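Local atomic coordinates of probable 2-phosphosulfolactate phosphatase (Clostridium acetobutylicum, PDB entry 1VR0), a protein that probably hydrolyses (2R)-O-phospho-3-sulfolactate to (2R)-3-sulfolactate and phosphate, with magnesium as cofactor. Residues E27-K32 / V153-G158; V36-R41 / T114-R119; I46-N51 / S134-E139; S96-T101 / K223-Y228. All coordinates share one frame; numbering follows the deposited sequence.

How the contacts relate
Contact 1 opens first along the chain: residues 27-32, just before strand 33-37, meet strand 152-156, closing a loop of 120 residues. Contacts 2 and 3 are both nested inside it and cross each other. Contact 2 joins the end of strand 33-37 in the larger sheet to the start of helix 117-123, which follows strand 109-113 of the smaller one; contact 3 sets helix 42-51 against the turn that leads into helix 138-148. Contact 4 crosses all three and ties helix 223-229, near the C terminus, to the loop after strand 77-81. Contacts 1 and 2 share the magnesium ion, whereas Arg-41 and Asp-225 form a salt bridge between contacts 2 and 4.

Contact 1 (E27-K32 / V153-G158); sequences EKVKNK and VIVNAG. With MG (magnesium ion), chain D.
With chi1 at 57°, Val-153 holds CG1 in the crowded position between its own backbone N and carbonyl carbon, and this methyl does most of the touching; in Val-29 a chi1 of 151° places CG1 roughly anti to the backbone N and leaves CG2 as the branch that meets it. The motif is a type II beta turn, Val-29 to Lys-32, packed on a parallel strand of the large mixed sheet. Lys-32 N closes the turn on Val-29 O at 3.2 Å, and Asn-31 takes the positive phi of its third position. The two valines cross at about a right angle, with Val-29 CG2 at 3.9 Å from Val-153 CG1. Val-153 CG1 also lies 3.4 Å from Lys-28 O, while the methylenes of Lys-32 run past it more loosely. Two residues along the strand, Val-155 CG2 comes within 4.3 Å of the same Val-29 CG2. Ile-18 of the adjacent strand packs against both Val-29 and Val-153. No hydrogen bond joins the two segments, so they are held by van der Waals packing, partly against a backbone carbonyl. Beyond the strand the chain runs to Gly-158, whose carbonyl O binds the magnesium ion at 2.5 Å.

Contact 2 (V36-R41 / T114-R119); sequences VIDMLR and TTNGTR. With MG (magnesium ion), chain D; 3SL ((2R)-3-sulfolactic acid), chain E.
The tight part of this contact is the seat of Asp-38 on the first turn of helix 117-123. Its CG stands anti to the backbone N (chi1 -172°), which carries the carboxylate across to the helix start, and CB lies 3.6 Å from Gly-117 CA. Gly-117 has no side chain in the way, so its N-H can reach Asp-38 OD2 in a weak, bent hydrogen bond of 3.2 Å and 131°. Asn-116 crosses Asp-38 at about a right angle, its amide plane 84° from the carboxylate; its OD1 accepts from Tyr-160 N.

The looser side is filled by water and ligand. Water 3 donates to Asp-38 OD1 at 2.7 Å and accepts from Asn-116 ND2 at 2.8 Å. Water 4 donates to Asp-38 OD2 at 2.9 Å and accepts from Asn-116 N, and both waters reach O1S of the bound sulfolactate. Arg-41, entered through a cis peptide bond and bent at chi3, grips the same sulfonate, NH1 donating to O3S at 3.0 Å.

Asp-38 OD1 binds the magnesium ion at 2.1 Å, alongside Gly-158 and Asp-167. Metal, N-H and water donors together would probably keep this carboxylate ionised, and Asp-38 thereby joins the two sites, with OD1 on the ion and waters 3 and 4 linking its oxygens to the sulfonate.

Contact 3 (I46-N51 / S134-E139); sequences ITTALN and SVLNGE
The carboxamide of Asn-137 is the flat group here: the CG2 methyl of Thr-47 lies over one of its faces, 3.8 Å from Asn-137 CG, with Thr-47 OG1 above the same face. The setting is a pair of beta-alpha units from neighbouring parallel strands: helix 42-51 follows strand 33-37, and a type I beta turn, Val-135 to Gly-138, links strand 129-133 to helix 138-148. The two ends of the amide are occupied by polar partners. At the carbonyl end, Asn-137 OD1 receives a weak bond from Ser-134 N at 3.0 Å; at the other, ND2 donates to the backbone oxygens of Leu-237 and Ile-132. Asn-137 occupies the N-cap position of helix 138-148, yet its side chain, at chi1 72° in the crowded position between backbone N and carbonyl carbon, makes no capping bond and turns back over the turn instead.

Ser-134 OG sits between two possible acceptors, Asn-137 OD1 at 3.0 Å and Thr-47 OG1 at 3.5 Å. The longer link would be weak, and which of them takes the proton is not settled. Thr-47 OG1, anti to its own carbonyl carbon, is held mainly by Thr-43 O in the preceding helical turn. The same rotamer in Thr-48 lets its hydroxyl bond Ser-44 O and pair with the hydroxyl of Tyr-228. Leu-136 crosses Thr-48 obliquely to complete the buried contact, its CD1 methyl 3.5 Å from Thr-48 OG1.

Contact 4 (S96-T101 / K223-Y228); sequences SPMEYT and KKDFEY
Ser-96 OG is gripped twice: it donates to Asp-225 OD1 at 2.5 Å, using the syn lone pair of that oxygen, and accepts from Met-98 N at 3.3 Å, closing an ST turn. A chi1 of 167°, with OG anti to the backbone N, places the hydroxyl between these partners. Glu-99, ending the 3-10 segment 97-99, folds back so that OE2 accepts from Ser-96 N on its anti lone pair at 3.2 Å. The other carboxylate oxygen, Asp-225 OD2, forms a salt bridge with Arg-41, which binds the sulfonate of the ligand. Bonds at both oxygens, from Ser-96 and Arg-41, probably fix the rotation of this carboxylate and favour its ionised form. Asp-225 thus positions Arg-41 from the second shell, with Ser-96 behind it in the third.

Beside the polar pair, Met-98, a selenomethionine in this structure, bends at chi2 and chi3 to lay SE over one face of Tyr-228. This Met-aromatic contact measures 4.3 Å from SE to the ring centroid, 27° off the normal. The CE methyl reaches on to Lys-224 CB at 3.4 Å. Pro-97 slides past the tyrosine in the opposite direction, with CB 3.5 Å from Tyr-228 CE2.

Helix 42-51 backs the site, touching Pro-97 through Ser-44, Val-45 and Thr-48; Tyr-100 packs on strand 109-113, so the segment is wedged between helix 223-229 and the smaller sheet.

Contact 1 (E27-K32 / V153-G158)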
loop_
_atom_site.group_PDB
_atom_site.type_symbol
_atom_site.label_atom_id
_atom_site.label_comp_id
_atom_site.label_asym_id
_atom_site.label_seq_id
_atom_site.Cartn_x
_atom_site.Cartn_y
_atom_site.Cartn_z
ATOM N N GLU A 27 10.898 11.709 2.343
ATOM C CA GLU A 27 11.982 11.178 1.541
ATOM C C GLU A 27 11.506 10.511 0.267
ATOM O O GLU A 27 12.281 10.370 -0.667
ATOM C CB GLU A 27 12.797 10.190 2.364
ATOM C CG GLU A 27 12.016 8.939 2.841
ATOM C CD GLU A 27 11.399 9.088 4.244
ATOM O OE1 GLU A 27 11.099 10.241 4.698
ATOM O OE2 GLU A 27 11.221 8.023 4.894
ATOM N N LYS A 28 10.249 10.082 0.251
ATOM C CA LYS A 28 9.627 9.508 -0.942
ATOM C C LYS A 28 9.046 10.585 -1.880
ATOM O O LYS A 28 8.604 10.295 -3.001
ATOM C CB LYS A 28 8.462 8.584 -0.553
ATOM C CG LYS A 28 8.840 7.242 0.063
ATOM C CD LYS A 28 7.560 6.509 0.482
ATOM C CE LYS A 28 7.815 5.093 1.006
ATOM N NZ LYS A 28 6.571 4.293 0.886
ATOM N N VAL A 29 8.989 11.816 -1.402
ATOM C CA VAL A 29 8.358 12.875 -2.156
ATOM C C VAL A 29 9.362 13.947 -2.611
ATOM O O VAL A 29 9.282 14.403 -3.738
ATOM C CB VAL A 29 7.185 13.451 -1.337
ATOM C CG1 VAL A 29 6.934 14.859 -1.647
ATOM C CG2 VAL A 29 5.941 12.690 -1.657
ATOM N N LYS A 30 10.329 14.300 -1.765
ATOM C CA LYS A 30 11.150 15.470 -2.048
ATOM C C LYS A 30 11.882 15.377 -3.400
ATOM O O LYS A 30 12.309 14.314 -3.810
ATOM C CB LYS A 30 12.082 15.827 -0.887
ATOM C CG LYS A 30 12.849 14.660 -0.348
ATOM C CD LYS A 30 14.129 15.115 0.348
ATOM C CE LYS A 30 14.968 13.914 0.833
ATOM N NZ LYS A 30 16.220 14.563 1.250
ATOM N N ASN A 31 11.914 16.512 -4.095
ATOM C CA ASN A 31 12.561 16.714 -5.401
ATOM C C ASN A 31 12.008 15.893 -6.559
ATOM O O ASN A 31 12.560 15.950 -7.652
ATOM C CB ASN A 31 14.074 16.563 -5.298
ATOM C CG ASN A 31 14.652 17.238 -4.048
ATOM O OD1 ASN A 31 14.285 18.361 -3.711
ATOM N ND2 ASN A 31 15.549 16.533 -3.345
ATOM N N LYS A 32 10.904 15.186 -6.347
ATOM C CA LYS A 32 10.300 14.392 -7.409
ATOM C C LYS A 32 9.162 15.119 -8.128
ATOM O O LYS A 32 8.770 16.200 -7.750
ATOM C CB LYS A 32 9.797 13.057 -6.838
ATOM C CG LYS A 32 10.933 12.205 -6.349
ATOM C CD LYS A 32 10.471 10.890 -5.837
ATOM C CE LYS A 32 11.656 9.965 -5.583
ATOM N NZ LYS A 32 11.126 8.560 -5.623
ATOM N N VAL A 153 6.432 10.220 -8.086
ATOM C CA VAL A 153 5.695 9.516 -7.066
ATOM C C VAL A 153 4.226 9.881 -7.225
ATOM O O VAL A 153 3.862 11.038 -7.328
ATOM C CB VAL A 153 6.230 9.772 -5.637
ATOM C CG1 VAL A 153 6.228 11.228 -5.300
ATOM C CG2 VAL A 153 5.383 9.041 -4.626
ATOM N N ILE A 154 3.376 8.867 -7.273
ATOM C CA ILE A 154 1.933 9.067 -7.371
ATOM C C ILE A 154 1.343 8.958 -5.992
ATOM O O ILE A 154 1.387 7.911 -5.356
ATOM C CB ILE A 154 1.349 8.081 -8.358
ATOM C CG1 ILE A 154 1.871 8.462 -9.737
ATOM C CG2 ILE A 154 -0.157 8.183 -8.396
ATOM C CD1 ILE A 154 1.620 7.409 -10.728
ATOM N N VAL A 155 0.846 10.085 -5.502
ATOM C CA VAL A 155 0.406 10.199 -4.113
ATOM C C VAL A 155 -1.104 10.026 -4.081
ATOM O O VAL A 155 -1.826 10.937 -4.434
ATOM C CB VAL A 155 0.802 11.560 -3.513
ATOM C CG1 VAL A 155 0.428 11.648 -2.035
ATOM C CG2 VAL A 155 2.276 11.816 -3.701
ATOM N N ASN A 156 -1.567 8.834 -3.720
ATOM C CA ASN A 156 -2.993 8.594 -3.506
ATOM C C ASN A 156 -3.439 9.294 -2.230
ATOM O O ASN A 156 -2.777 9.183 -1.213
ATOM C CB ASN A 156 -3.257 7.087 -3.359
ATOM C CG ASN A 156 -2.971 6.321 -4.634
ATOM O OD1 ASN A 156 -2.144 6.731 -5.432
ATOM N ND2 ASN A 156 -3.679 5.241 -4.849
ATOM N N ALA A 157 -4.536 10.031 -2.270
ATOM C CA ALA A 157 -5.069 10.622 -1.037
ATOM C C ALA A 157 -5.663 9.511 -0.171
ATOM O O ALA A 157 -5.571 9.549 1.050
ATOM C CB ALA A 157 -6.098 11.664 -1.337
ATOM N N GLY A 158 -6.227 8.489 -0.822
ATOM C CA GLY A 158 -6.927 7.416 -0.119
ATOM C C GLY A 158 -8.202 7.987 0.471
ATOM O O GLY A 158 -8.658 9.052 0.033
HETATM MG MG MG D . -9.676 9.526 -2.226
HETATM O O HOH W 1 -10.884 9.397 -4.457
HETATM O O HOH W 2 -11.525 7.949 -1.742
#

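Contact 2 (V36-R41 / T114-R119)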
loop_
_atom_site.group_PDB
_atom_site.type_symbol
_atom_site.label_atom_id
_atom_site.label_comp_id
_atom_site.label_asym_id
_atom_site.label_seq_id
_atom_site.Cartn_x
_atom_site.Cartn_y
_atom_site.Cartn_z
ATOM N N VAL A 36 -0.811 14.101 -7.298
ATOM C CA VAL A 36 -1.781 13.862 -6.249
ATOM C C VAL A 36 -3.114 13.406 -6.859
ATOM O O VAL A 36 -3.632 14.016 -7.811
ATOM C CB VAL A 36 -1.967 15.087 -5.375
ATOM C CG1 VAL A 36 -3.002 14.802 -4.329
ATOM C CG2 VAL A 36 -0.643 15.485 -4.718
ATOM N N ILE A 37 -3.666 12.332 -6.301
ATOM C CA ILE A 37 -4.933 11.775 -6.773
ATOM C C ILE A 37 -5.972 11.634 -5.660
ATOM O O ILE A 37 -5.735 10.994 -4.646
ATOM C CB ILE A 37 -4.682 10.440 -7.494
ATOM C CG1 ILE A 37 -3.873 10.722 -8.768
ATOM C CG2 ILE A 37 -5.967 9.780 -7.909
ATOM C CD1 ILE A 37 -3.240 9.500 -9.348
ATOM N N ASP A 38 -7.116 12.275 -5.858
ATOM C CA ASP A 38 -8.313 12.041 -5.023
ATOM C C ASP A 38 -9.516 12.071 -5.987
ATOM O O ASP A 38 -10.253 13.050 -6.047
ATOM C CB ASP A 38 -8.431 13.117 -3.925
ATOM C CG ASP A 38 -9.520 12.817 -2.915
ATOM O OD1 ASP A 38 -9.622 11.663 -2.486
ATOM O OD2 ASP A 38 -10.289 13.718 -2.503
HETATM N N MSE A 39 -9.705 11.015 -6.769
HETATM C CA MSE A 39 -10.607 11.117 -7.929
HETATM C C MSE A 39 -12.079 11.252 -7.556
HETATM O O MSE A 39 -12.889 11.791 -8.345
HETATM C CB MSE A 39 -10.414 9.954 -8.901
HETATM C CG MSE A 39 -10.644 8.614 -8.281
HETATM SE SE MSE A 39 -11.160 7.210 -9.576
HETATM C CE MSE A 39 -12.669 8.119 -10.437
ATOM N N LEU A 40 -12.429 10.774 -6.367
ATOM C CA LEU A 40 -13.808 10.891 -5.899
ATOM C C LEU A 40 -13.767 11.636 -4.601
ATOM O O LEU A 40 -13.875 10.994 -3.536
ATOM C CB LEU A 40 -14.436 9.506 -5.688
ATOM C CG LEU A 40 -14.769 8.814 -7.010
ATOM C CD1 LEU A 40 -15.216 7.346 -6.818
ATOM C CD2 LEU A 40 -15.811 9.569 -7.790
ATOM N N ARG A 41 -13.665 12.977 -4.633
ATOM C CA ARG A 41 -13.868 13.833 -5.809
ATOM C C ARG A 41 -12.939 15.036 -5.918
ATOM O O ARG A 41 -12.963 15.716 -6.950
ATOM C CB ARG A 41 -15.308 14.377 -5.833
ATOM C CG ARG A 41 -16.407 13.328 -5.999
ATOM C CD ARG A 41 -17.773 13.899 -5.653
ATOM N NE ARG A 41 -17.921 14.160 -4.212
ATOM C CZ ARG A 41 -18.889 14.899 -3.665
ATOM N NH1 ARG A 41 -18.933 15.077 -2.357
ATOM N NH2 ARG A 41 -19.825 15.459 -4.410
ATOM N N THR A 114 -11.054 19.731 1.957
ATOM C CA THR A 114 -11.728 18.442 1.815
ATOM C C THR A 114 -11.176 17.401 2.774
ATOM O O THR A 114 -10.162 17.618 3.457
ATOM C CB THR A 114 -11.680 17.877 0.352
ATOM O OG1 THR A 114 -10.360 17.450 0.003
ATOM C CG2 THR A 114 -12.149 18.880 -0.661
ATOM N N THR A 115 -11.879 16.274 2.830
ATOM C CA THR A 115 -11.588 15.197 3.764
ATOM C C THR A 115 -10.196 14.558 3.486
ATOM O O THR A 115 -9.422 14.393 4.414
ATOM C CB THR A 115 -12.756 14.135 3.749
ATOM O OG1 THR A 115 -13.962 14.677 4.341
ATOM C CG2 THR A 115 -12.355 12.866 4.510
ATOM N N ASN A 116 -9.879 14.300 2.209
ATOM C CA ASN A 116 -8.663 13.578 1.790
ATOM C C ASN A 116 -7.702 14.347 0.844
ATOM O O ASN A 116 -6.511 14.584 1.181
ATOM C CB ASN A 116 -9.112 12.293 1.115
ATOM C CG ASN A 116 -10.002 11.476 2.022
ATOM O OD1 ASN A 116 -9.669 11.274 3.199
ATOM N ND2 ASN A 116 -11.158 11.046 1.509
ATOM N N GLY A 117 -8.215 14.742 -0.327
ATOM C CA GLY A 117 -7.419 15.422 -1.351
ATOM C C GLY A 117 -6.549 16.583 -0.885
ATOM O O GLY A 117 -5.357 16.631 -1.204
ATOM N N THR A 118 -7.125 17.507 -0.108
ATOM C CA THR A 118 -6.409 18.713 0.318
ATOM C C THR A 118 -5.247 18.418 1.274
ATOM O O THR A 118 -4.213 19.098 1.217
ATOM C CB THR A 118 -7.407 19.812 0.895
ATOM O OG1 THR A 118 -8.095 19.375 2.099
ATOM C CG2 THR A 118 -8.409 20.217 -0.192
ATOM N N ARG A 119 -5.411 17.385 2.112
ATOM C CA ARG A 119 -4.336 16.868 2.993
ATOM C C ARG A 119 -3.136 16.292 2.177
ATOM O O ARG A 119 -1.962 16.542 2.477
ATOM C CB ARG A 119 -4.915 15.778 3.915
ATOM C CG ARG A 119 -6.138 16.257 4.787
ATOM C CD ARG A 119 -6.753 15.128 5.715
ATOM N NE ARG A 119 -5.723 14.193 6.211
ATOM C CZ ARG A 119 -5.702 12.866 6.042
ATOM N NH1 ARG A 119 -6.681 12.176 5.433
ATOM N NH2 ARG A 119 -4.676 12.198 6.527
HETATM MG MG MG D . -9.676 9.526 -2.226
HETATM O O11 3SL E . -15.883 10.948 2.626
HETATM C C1 3SL E . -16.423 11.358 1.579
HETATM O O12 3SL E . -17.498 10.918 1.098
HETATM C C2 3SL E . -15.718 12.451 0.869
HETATM O O2 3SL E . -14.325 12.157 0.930
HETATM C C3 3SL E . -16.264 12.510 -0.543
HETATM S S 3SL E . -15.375 13.530 -1.508
HETATM O O3S 3SL E . -16.066 14.825 -1.631
HETATM O O1S 3SL E . -13.910 13.578 -1.177
HETATM O O2S 3SL E . -15.479 13.022 -2.881
HETATM O O HOH W 3 -11.896 11.237 -1.168
HETATM O O HOH W 4 -11.468 14.746 -0.006
HETATM O O HOH W 1 -10.884 9.397 -4.457
HETATM O O HOH W 2 -11.525 7.949 -1.742
#

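Contact 3 (I46-N51 / S134-E139)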
loop_
_atom_site.group_PDB
_atom_site.type_symbol
_atom_site.label_atom_id
_atom_site.label_comp_id
_atom_site.label_asym_id
_atom_site.label_seq_id
_atom_site.Cartn_x
_atom_site.Cartn_y
_atom_site.Cartn_z
ATOM N N ILE A 46 -10.926 20.002 -8.674
ATOM C CA ILE A 46 -9.881 20.949 -9.011
ATOM C C ILE A 46 -9.641 20.993 -10.534
ATOM O O ILE A 46 -9.579 22.072 -11.124
ATOM C CB ILE A 46 -8.589 20.633 -8.273
ATOM C CG1 ILE A 46 -8.775 20.922 -6.788
ATOM C CG2 ILE A 46 -7.435 21.462 -8.822
ATOM C CD1 ILE A 46 -7.970 20.037 -5.903
ATOM N N THR A 47 -9.508 19.817 -11.136
ATOM C CA THR A 47 -9.265 19.681 -12.546
ATOM C C THR A 47 -10.384 20.330 -13.383
ATOM O O THR A 47 -10.123 21.047 -14.341
ATOM C CB THR A 47 -9.155 18.185 -12.904
ATOM O OG1 THR A 47 -8.004 17.631 -12.261
ATOM C CG2 THR A 47 -9.004 17.993 -14.417
ATOM N N THR A 48 -11.630 20.065 -13.003
ATOM C CA THR A 48 -12.771 20.574 -13.714
ATOM C C THR A 48 -12.864 22.115 -13.582
ATOM O O THR A 48 -13.024 22.845 -14.577
ATOM C CB THR A 48 -14.051 19.874 -13.209
ATOM O OG1 THR A 48 -13.972 18.479 -13.507
ATOM C CG2 THR A 48 -15.308 20.451 -13.855
ATOM N N ALA A 49 -12.740 22.594 -12.362
ATOM C CA ALA A 49 -12.879 23.988 -12.093
ATOM C C ALA A 49 -11.883 24.818 -12.887
ATOM O O ALA A 49 -12.267 25.807 -13.535
ATOM C CB ALA A 49 -12.700 24.222 -10.621
ATOM N N LEU A 50 -10.614 24.402 -12.844
ATOM C CA LEU A 50 -9.548 25.093 -13.553
ATOM C C LEU A 50 -9.700 25.046 -15.070
ATOM O O LEU A 50 -9.481 26.048 -15.740
ATOM C CB LEU A 50 -8.187 24.550 -13.109
ATOM C CG LEU A 50 -7.821 25.203 -11.779
ATOM C CD1 LEU A 50 -6.955 24.362 -10.965
ATOM C CD2 LEU A 50 -7.168 26.558 -12.030
ATOM N N ASN A 51 -10.134 23.903 -15.571
ATOM C CA ASN A 51 -10.504 23.747 -16.959
ATOM C C ASN A 51 -11.652 24.663 -17.382
ATOM O O ASN A 51 -11.734 25.027 -18.533
ATOM C CB ASN A 51 -10.921 22.297 -17.218
ATOM C CG ASN A 51 -11.074 21.995 -18.687
ATOM O OD1 ASN A 51 -10.139 22.150 -19.461
ATOM N ND2 ASN A 51 -12.264 21.576 -19.078
ATOM N N SER A 134 -6.291 13.048 -12.151
ATOM C CA SER A 134 -7.612 12.436 -12.038
ATOM C C SER A 134 -7.781 11.611 -13.282
ATOM O O SER A 134 -6.955 11.700 -14.215
ATOM C CB SER A 134 -8.685 13.528 -11.981
ATOM O OG SER A 134 -8.707 14.335 -13.173
ATOM N N VAL A 135 -8.868 10.858 -13.351
ATOM C CA VAL A 135 -9.193 10.156 -14.606
ATOM C C VAL A 135 -9.390 11.144 -15.744
ATOM O O VAL A 135 -8.991 10.894 -16.886
ATOM C CB VAL A 135 -10.457 9.245 -14.460
ATOM C CG1 VAL A 135 -10.730 8.453 -15.736
ATOM C CG2 VAL A 135 -10.262 8.282 -13.341
ATOM N N LEU A 136 -10.009 12.268 -15.419
ATOM C CA LEU A 136 -10.391 13.266 -16.422
ATOM C C LEU A 136 -9.200 13.828 -17.175
ATOM O O LEU A 136 -9.323 14.118 -18.348
ATOM C CB LEU A 136 -11.115 14.428 -15.748
ATOM C CG LEU A 136 -12.372 14.104 -14.962
ATOM C CD1 LEU A 136 -12.670 15.243 -13.992
ATOM C CD2 LEU A 136 -13.508 13.847 -15.927
ATOM N N ASN A 137 -8.063 14.010 -16.495
ATOM C CA ASN A 137 -6.859 14.540 -17.148
ATOM C C ASN A 137 -5.659 13.589 -17.142
ATOM O O ASN A 137 -4.515 14.020 -17.287
ATOM C CB ASN A 137 -6.485 15.913 -16.570
ATOM C CG ASN A 137 -5.932 15.841 -15.167
ATOM O OD1 ASN A 137 -6.059 14.830 -14.497
ATOM N ND2 ASN A 137 -5.306 16.918 -14.724
ATOM N N GLY A 138 -5.939 12.297 -17.030
ATOM C CA GLY A 138 -4.905 11.265 -16.950
ATOM C C GLY A 138 -3.895 11.306 -18.072
ATOM O O GLY A 138 -2.704 11.362 -17.817
ATOM N N GLU A 139 -4.363 11.326 -19.313
ATOM C CA GLU A 139 -3.456 11.392 -20.450
ATOM C C GLU A 139 -2.576 12.648 -20.394
ATOM O O GLU A 139 -1.355 12.584 -20.611
ATOM C CB GLU A 139 -4.230 11.366 -21.778
ATOM C CG GLU A 139 -4.956 10.058 -22.103
ATOM C CD GLU A 139 -4.052 8.959 -22.696
ATOM O OE1 GLU A 139 -2.862 9.194 -22.956
ATOM O OE2 GLU A 139 -4.534 7.835 -22.928
#

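Contact 4 (S96-T101 / K223-Y228)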
loop_
_atom_site.group_PDB
_atom_site.type_symbol
_atom_site.label_atom_id
_atom_site.label_comp_id
_atom_site.label_asym_id
_atom_site.label_seq_id
_atom_site.Cartn_x
_atom_site.Cartn_y
_atom_site.Cartn_z
ATOM N N SER A 96 -18.938 18.483 -5.600
ATOM C CA SER A 96 -19.369 17.902 -6.862
ATOM C C SER A 96 -18.744 18.674 -7.990
ATOM O O SER A 96 -18.927 19.862 -8.058
ATOM C CB SER A 96 -20.877 18.007 -7.014
ATOM O OG SER A 96 -21.198 17.721 -8.350
ATOM N N PRO A 97 -18.021 18.004 -8.888
ATOM C CA PRO A 97 -17.479 18.707 -10.051
ATOM C C PRO A 97 -18.503 19.439 -10.922
ATOM O O PRO A 97 -18.139 20.471 -11.496
ATOM C CB PRO A 97 -16.785 17.596 -10.856
ATOM C CG PRO A 97 -16.506 16.560 -9.920
ATOM C CD PRO A 97 -17.621 16.593 -8.886
HETATM N N MSE A 98 -19.755 18.968 -10.995
HETATM C CA MSE A 98 -20.772 19.626 -11.845
HETATM C C MSE A 98 -21.159 21.006 -11.445
HETATM O O MSE A 98 -21.650 21.751 -12.277
HETATM C CB MSE A 98 -22.075 18.847 -11.937
HETATM C CG MSE A 98 -22.086 17.953 -13.151
HETATM SE SE MSE A 98 -20.964 16.415 -12.723
HETATM C CE MSE A 98 -22.528 15.355 -11.817
ATOM N N GLU A 99 -21.000 21.340 -10.177
ATOM C CA GLU A 99 -21.422 22.644 -9.727
ATOM C C GLU A 99 -20.390 23.743 -10.023
ATOM O O GLU A 99 -20.722 24.928 -9.936
ATOM C CB GLU A 99 -21.929 22.598 -8.275
ATOM C CG GLU A 99 -20.940 22.378 -7.157
ATOM C CD GLU A 99 -21.624 21.821 -5.879
ATOM O OE1 GLU A 99 -22.653 22.357 -5.418
ATOM O OE2 GLU A 99 -21.120 20.820 -5.325
ATOM N N TYR A 100 -19.197 23.347 -10.482
ATOM C CA TYR A 100 -18.139 24.285 -10.851
ATOM C C TYR A 100 -18.123 24.537 -12.340
ATOM O O TYR A 100 -17.100 24.341 -13.017
ATOM C CB TYR A 100 -16.775 23.790 -10.354
ATOM C CG TYR A 100 -16.750 23.648 -8.863
ATOM C CD1 TYR A 100 -16.396 24.726 -8.063
ATOM C CD2 TYR A 100 -17.127 22.444 -8.236
ATOM C CE1 TYR A 100 -16.384 24.620 -6.669
ATOM C CE2 TYR A 100 -17.129 22.334 -6.851
ATOM C CZ TYR A 100 -16.751 23.435 -6.071
ATOM O OH TYR A 100 -16.761 23.399 -4.696
ATOM N N THR A 101 -19.267 24.995 -12.833
ATOM C CA THR A 101 -19.424 25.402 -14.225
ATOM C C THR A 101 -18.664 26.685 -14.506
ATOM O O THR A 101 -18.369 27.451 -13.587
ATOM C CB THR A 101 -20.919 25.671 -14.588
ATOM O OG1 THR A 101 -21.411 26.835 -13.895
ATOM C CG2 THR A 101 -21.769 24.501 -14.272
ATOM N N LYS A 223 -24.335 9.261 -7.742
ATOM C CA LYS A 223 -24.193 8.485 -8.975
ATOM C C LYS A 223 -23.701 9.338 -10.159
ATOM O O LYS A 223 -22.796 8.924 -10.877
ATOM C CB LYS A 223 -25.528 7.827 -9.319
ATOM C CG LYS A 223 -25.404 6.741 -10.372
ATOM C CD LYS A 223 -26.766 6.291 -10.897
ATOM C CE LYS A 223 -26.609 5.170 -11.934
ATOM N NZ LYS A 223 -27.908 4.872 -12.640
ATOM N N LYS A 224 -24.271 10.533 -10.329
ATOM C CA LYS A 224 -23.852 11.456 -11.395
ATOM C C LYS A 224 -22.374 11.822 -11.279
ATOM O O LYS A 224 -21.665 11.817 -12.280
ATOM C CB LYS A 224 -24.650 12.759 -11.379
ATOM C CG LYS A 224 -26.157 12.614 -11.391
ATOM C CD LYS A 224 -26.740 12.913 -12.736
ATOM C CE LYS A 224 -28.288 12.894 -12.712
ATOM N NZ LYS A 224 -28.854 14.201 -12.287
ATOM N N ASP A 225 -21.928 12.189 -10.077
ATOM C CA ASP A 225 -20.519 12.558 -9.889
ATOM C C ASP A 225 -19.623 11.361 -10.187
ATOM O O ASP A 225 -18.584 11.509 -10.822
ATOM C CB ASP A 225 -20.232 13.048 -8.463
ATOM C CG ASP A 225 -20.775 14.445 -8.165
ATOM O OD1 ASP A 225 -21.086 15.283 -9.079
ATOM O OD2 ASP A 225 -20.867 14.725 -6.959
ATOM N N PHE A 226 -20.039 10.178 -9.727
ATOM C CA PHE A 226 -19.286 8.937 -9.959
ATOM C C PHE A 226 -19.082 8.662 -11.470
ATOM O O PHE A 226 -17.979 8.363 -11.913
ATOM C CB PHE A 226 -19.981 7.735 -9.273
ATOM C CG PHE A 226 -19.486 6.403 -9.752
ATOM C CD1 PHE A 226 -18.249 5.949 -9.392
ATOM C CD2 PHE A 226 -20.257 5.615 -10.607
ATOM C CE1 PHE A 226 -17.763 4.733 -9.867
ATOM C CE2 PHE A 226 -19.778 4.379 -11.089
ATOM C CZ PHE A 226 -18.523 3.946 -10.716
ATOM N N GLU A 227 -20.152 8.765 -12.255
ATOM C CA GLU A 227 -20.035 8.474 -13.677
ATOM C C GLU A 227 -19.158 9.509 -14.367
ATOM O O GLU A 227 -18.421 9.183 -15.305
ATOM C CB GLU A 227 -21.391 8.494 -14.375
ATOM C CG GLU A 227 -22.498 7.769 -13.651
ATOM C CD GLU A 227 -22.858 6.461 -14.282
ATOM O OE1 GLU A 227 -23.959 6.428 -14.865
ATOM O OE2 GLU A 227 -22.053 5.489 -14.184
ATOM N N TYR A 228 -19.276 10.758 -13.930
ATOM C CA TYR A 228 -18.523 11.844 -14.508
ATOM C C TYR A 228 -17.020 11.664 -14.229
ATOM O O TYR A 228 -16.201 11.745 -15.140
ATOM C CB TYR A 228 -19.044 13.190 -13.964
ATOM C CG TYR A 228 -18.184 14.345 -14.356
ATOM C CD1 TYR A 228 -18.328 14.942 -15.601
ATOM C CD2 TYR A 228 -17.175 14.802 -13.524
ATOM C CE1 TYR A 228 -17.511 15.997 -15.998
ATOM C CE2 TYR A 228 -16.345 15.854 -13.912
ATOM C CZ TYR A 228 -16.532 16.449 -15.146
ATOM O OH TYR A 228 -15.747 17.500 -15.547
#